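PDB 1WYD: aspartate--tRNA(Asp/Asn) ligase from Sulfolobus tokodaii, which probably attaches L-aspartate to both tRNA(Asp) and tRNA(Asn), activating the amino acid with ATP before transferring it to the tRNA acceptor end. Local coordinates for residues 238-249 with 395-404. Numbering follows the deposited sequence.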
loop_
_atom_site.group_PDB
_atom_site.type_symbol
_atom_site.label_atom_id
_atom_site.label_comp_id
_atom_site.label_asym_id
_atom_site.label_seq_id
_atom_site.Cartn_x
_atom_site.Cartn_y
_atom_site.Cartn_z
ATOM N N VAL B 238 10.454 14.195 -13.290
ATOM C CA VAL B 238 9.353 13.499 -12.662
ATOM C C VAL B 238 8.048 13.666 -13.455
ATOM O O VAL B 238 7.252 12.717 -13.590
ATOM C CB VAL B 238 9.210 13.851 -11.129
ATOM C CG1 VAL B 238 10.468 13.409 -10.375
ATOM C CG2 VAL B 238 8.957 15.306 -10.893
ATOM N N MET B 239 7.843 14.852 -14.011
ATOM C CA MET B 239 6.715 15.033 -14.929
ATOM C C MET B 239 6.753 14.000 -16.080
ATOM O O MET B 239 5.730 13.374 -16.388
ATOM C CB MET B 239 6.617 16.479 -15.426
ATOM C CG MET B 239 5.928 17.374 -14.457
ATOM S SD MET B 239 5.446 18.968 -15.146
ATOM C CE MET B 239 7.037 19.904 -15.104
ATOM N N GLN B 240 7.935 13.758 -16.643
ATOM C CA GLN B 240 8.105 12.695 -17.649
ATOM C C GLN B 240 7.955 11.266 -17.126
ATOM O O GLN B 240 7.579 10.353 -17.866
ATOM C CB GLN B 240 9.471 12.806 -18.288
ATOM C CG GLN B 240 9.469 13.651 -19.502
ATOM C CD GLN B 240 10.871 13.811 -20.045
ATOM O OE1 GLN B 240 11.652 12.837 -20.084
ATOM N NE2 GLN B 240 11.216 15.038 -20.436
ATOM N N LEU B 241 8.315 11.054 -15.864
ATOM C CA LEU B 241 8.071 9.761 -15.226
ATOM C C LEU B 241 6.557 9.551 -15.118
ATOM O O LEU B 241 6.034 8.478 -15.466
ATOM C CB LEU B 241 8.716 9.743 -13.843
ATOM C CG LEU B 241 9.157 8.463 -13.135
ATOM C CD1 LEU B 241 8.846 8.641 -11.658
ATOM C CD2 LEU B 241 8.517 7.194 -13.656
ATOM N N LEU B 242 5.855 10.586 -14.647
ATOM C CA LEU B 242 4.433 10.474 -14.363
ATOM C C LEU B 242 3.678 10.230 -15.668
ATOM O O LEU B 242 2.824 9.361 -15.728
ATOM C CB LEU B 242 3.931 11.701 -13.573
ATOM C CG LEU B 242 2.508 12.186 -13.697
ATOM C CD1 LEU B 242 1.599 11.410 -12.758
ATOM C CD2 LEU B 242 2.480 13.611 -13.371
ATOM N N GLU B 243 4.025 10.983 -16.706
ATOM C CA GLU B 243 3.519 10.759 -18.063
ATOM C C GLU B 243 3.548 9.268 -18.399
ATOM O O GLU B 243 2.537 8.679 -18.787
ATOM C CB GLU B 243 4.353 11.563 -19.094
ATOM C CG GLU B 243 4.021 13.062 -19.199
ATOM C CD GLU B 243 4.847 13.832 -20.253
ATOM O OE1 GLU B 243 5.970 13.389 -20.637
ATOM O OE2 GLU B 243 4.371 14.905 -20.707
ATOM N N LYS B 244 4.695 8.643 -18.216
ATOM C CA LYS B 244 4.813 7.229 -18.536
ATOM C C LYS B 244 3.954 6.325 -17.647
ATOM O O LYS B 244 3.398 5.326 -18.115
ATOM C CB LYS B 244 6.286 6.800 -18.490
ATOM C CG LYS B 244 7.113 7.372 -19.660
ATOM C CD LYS B 244 8.623 7.571 -19.305
ATOM C CE LYS B 244 9.458 6.306 -19.541
ATOM N NZ LYS B 244 10.949 6.607 -19.551
ATOM N N ILE B 245 3.888 6.676 -16.358
ATOM C CA ILE B 245 3.017 6.032 -15.371
ATOM C C ILE B 245 1.548 6.086 -15.824
ATOM O O ILE B 245 0.889 5.064 -15.964
ATOM C CB ILE B 245 3.201 6.734 -13.980
ATOM C CG1 ILE B 245 4.584 6.417 -13.382
ATOM C CG2 ILE B 245 2.046 6.368 -12.996
ATOM C CD1 ILE B 245 4.773 7.003 -12.014
ATOM N N LEU B 246 1.063 7.294 -16.071
ATOM C CA LEU B 246 -0.338 7.523 -16.436
ATOM C C LEU B 246 -0.696 6.814 -17.711
ATOM O O LEU B 246 -1.785 6.280 -17.856
ATOM C CB LEU B 246 -0.588 9.003 -16.638
ATOM C CG LEU B 246 -0.625 9.923 -15.436
ATOM C CD1 LEU B 246 -1.042 11.293 -15.918
ATOM C CD2 LEU B 246 -1.636 9.402 -14.451
ATOM N N HIS B 247 0.251 6.796 -18.629
ATOM C CA HIS B 247 0.098 6.094 -19.878
ATOM C C HIS B 247 -0.045 4.603 -19.630
ATOM O O HIS B 247 -0.907 3.937 -20.230
ATOM C CB HIS B 247 1.300 6.384 -20.790
ATOM C CG HIS B 247 1.162 5.800 -22.152
ATOM N ND1 HIS B 247 0.435 6.412 -23.151
ATOM C CD2 HIS B 247 1.594 4.629 -22.662
ATOM C CE1 HIS B 247 0.461 5.662 -24.236
ATOM N NE2 HIS B 247 1.149 4.569 -23.961
ATOM N N ASN B 248 0.774 4.049 -18.752
ATOM C CA ASN B 248 0.650 2.608 -18.509
ATOM C C ASN B 248 -0.651 2.267 -17.773
ATOM O O ASN B 248 -1.224 1.162 -17.954
ATOM C CB ASN B 248 1.877 2.102 -17.767
ATOM C CG ASN B 248 1.896 0.611 -17.607
ATOM O OD1 ASN B 248 1.888 -0.121 -18.600
ATOM N ND2 ASN B 248 1.979 0.136 -16.343
ATOM N N ILE B 249 -1.109 3.226 -16.953
ATOM C CA ILE B 249 -2.349 3.122 -16.216
ATOM C C ILE B 249 -3.518 3.055 -17.192
ATOM O O ILE B 249 -4.223 2.068 -17.236
ATOM C CB ILE B 249 -2.506 4.299 -15.162
ATOM C CG1 ILE B 249 -1.561 4.081 -13.986
ATOM C CG2 ILE B 249 -3.903 4.334 -14.617
ATOM C CD1 ILE B 249 -1.504 5.205 -13.027
ATOM N N ALA B 395 13.312 15.508 -6.442
ATOM C CA ALA B 395 12.028 16.015 -6.919
ATOM C C ALA B 395 11.015 14.924 -6.725
ATOM O O ALA B 395 11.359 13.735 -6.784
ATOM C CB ALA B 395 12.107 16.402 -8.424
ATOM N N GLY B 396 9.763 15.310 -6.488
ATOM C CA GLY B 396 8.732 14.311 -6.324
ATOM C C GLY B 396 7.347 14.818 -6.579
ATOM O O GLY B 396 7.135 16.002 -6.824
ATOM N N PHE B 397 6.394 13.903 -6.519
ATOM C CA PHE B 397 4.987 14.266 -6.638
ATOM C C PHE B 397 4.075 13.368 -5.789
ATOM O O PHE B 397 4.477 12.320 -5.266
ATOM C CB PHE B 397 4.538 14.197 -8.109
ATOM C CG PHE B 397 4.525 12.796 -8.680
ATOM C CD1 PHE B 397 5.489 12.409 -9.616
ATOM C CD2 PHE B 397 3.531 11.895 -8.330
ATOM C CE1 PHE B 397 5.483 11.134 -10.145
ATOM C CE2 PHE B 397 3.515 10.620 -8.822
ATOM C CZ PHE B 397 4.483 10.227 -9.739
ATOM N N GLY B 398 2.834 13.812 -5.673
ATOM C CA GLY B 398 1.786 13.063 -5.010
ATOM C C GLY B 398 0.571 13.193 -5.904
ATOM O O GLY B 398 0.270 14.300 -6.426
ATOM N N MET B 399 -0.062 12.037 -6.133
ATOM C CA MET B 399 -1.306 11.912 -6.855
ATOM C C MET B 399 -2.362 11.294 -5.929
ATOM O O MET B 399 -2.086 10.324 -5.224
ATOM C CB MET B 399 -1.084 10.998 -8.030
ATOM C CG MET B 399 -2.323 10.360 -8.624
ATOM S SD MET B 399 -1.926 9.907 -10.451
ATOM C CE MET B 399 -0.932 8.551 -10.246
ATOM N N GLY B 400 -3.586 11.813 -6.006
ATOM C CA GLY B 400 -4.667 11.267 -5.243
ATOM C C GLY B 400 -5.279 10.117 -5.971
ATOM O O GLY B 400 -5.744 10.295 -7.083
ATOM N N LEU B 401 -5.314 8.943 -5.337
ATOM C CA LEU B 401 -5.933 7.812 -5.944
ATOM C C LEU B 401 -7.374 8.087 -6.386
ATOM O O LEU B 401 -7.720 7.930 -7.569
ATOM C CB LEU B 401 -5.798 6.570 -5.073
ATOM C CG LEU B 401 -6.415 5.247 -5.547
ATOM C CD1 LEU B 401 -5.915 4.835 -7.008
ATOM C CD2 LEU B 401 -6.143 4.126 -4.549
ATOM N N ALA B 402 -8.218 8.541 -5.495
ATOM C CA ALA B 402 -9.602 8.631 -5.886
ATOM C C ALA B 402 -9.863 9.737 -6.926
ATOM O O ALA B 402 -10.804 9.613 -7.721
ATOM C CB ALA B 402 -10.485 8.783 -4.694
ATOM N N ARG B 403 -9.045 10.798 -6.912
ATOM C CA ARG B 403 -9.138 11.794 -7.943
ATOM C C ARG B 403 -8.727 11.163 -9.282
ATOM O O ARG B 403 -9.399 11.373 -10.283
ATOM C CB ARG B 403 -8.250 12.986 -7.627
ATOM C CG ARG B 403 -8.983 14.133 -7.074
ATOM C CD ARG B 403 -8.194 14.785 -6.007
ATOM N NE ARG B 403 -8.956 15.779 -5.265
ATOM C CZ ARG B 403 -8.913 17.069 -5.549
ATOM N NH1 ARG B 403 -8.171 17.502 -6.580
ATOM N NH2 ARG B 403 -9.614 17.926 -4.834
ATOM N N LEU B 404 -7.653 10.366 -9.285
ATOM C CA LEU B 404 -7.199 9.650 -10.497
ATOM C C LEU B 404 -8.309 8.736 -10.944
ATOM O O LEU B 404 -8.496 8.514 -12.122
ATOM C CB LEU B 404 -5.936 8.819 -10.235
ATOM C CG LEU B 404 -5.566 7.686 -11.207
ATOM C CD1 LEU B 404 -5.129 8.219 -12.652
ATOM C CD2 LEU B 404 -4.495 6.773 -10.590
#
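Ala395 meets Val238 at one end of a buried apolar contact in the class II synthetase catalytic domain. Segment 238-249 of helix 235-256 lies against segment 395-400 of strand 394-400, and the strand runs straight into the helix that begins at Leu401. This strand-helix unit is consistent with motif 3 of class II synthetases. Strand and packing helix run at 39° to each other, the axes of the two segments 8.9 Å apart at closest. The strand itself is hydrogen-bonded, antiparallel, to strands 222-231 and 351-358.

The CB of Ala395 rests 3.9 Å from CG1 of Val238. Gly396 follows with no side chain, near Arg359, a predicted aspartate-binding residue. Phe397 fills the middle of the contact. Its CG sits between the backbone N and the carbonyl carbon (chi1 67°), and the ring extends to the helix. Ring atom CE1 approaches CB of Leu242 at 3.8 Å, obliquely to the ring. CD1 of Ile245 meets the ring at its edge, in plane, 4.0 Å from CZ. Phe344 of strand 343-348 also touches this ring. With only an alanine in place of Phe397, a gap would probably open between strand and helix, and CB of Leu242 and CD1 of Ile245 would lose the ring they pack on.

Met399 comes next on the same side of the strand. Its SD lies 4.0 Å from CD2 of Leu246, and the two side chains pass in opposite directions. The bend at chi3 (75°) sends CE toward CD1 of Ile249. Gly400 is the N-cap of the following helix. Gly400 to Arg403 are part of the predicted ATP-binding site, and Arg403 NH1 donates a hydrogen bond to the backbone O of Glu352. Leu404, one turn into that helix, turns back to the packing helix. Its CD1 lies 4.1 Å from CD2 of Leu246, these two chains also running oppositely, while its CD2 meets CD1 of Ile249 tip to tip at 4.2 Å.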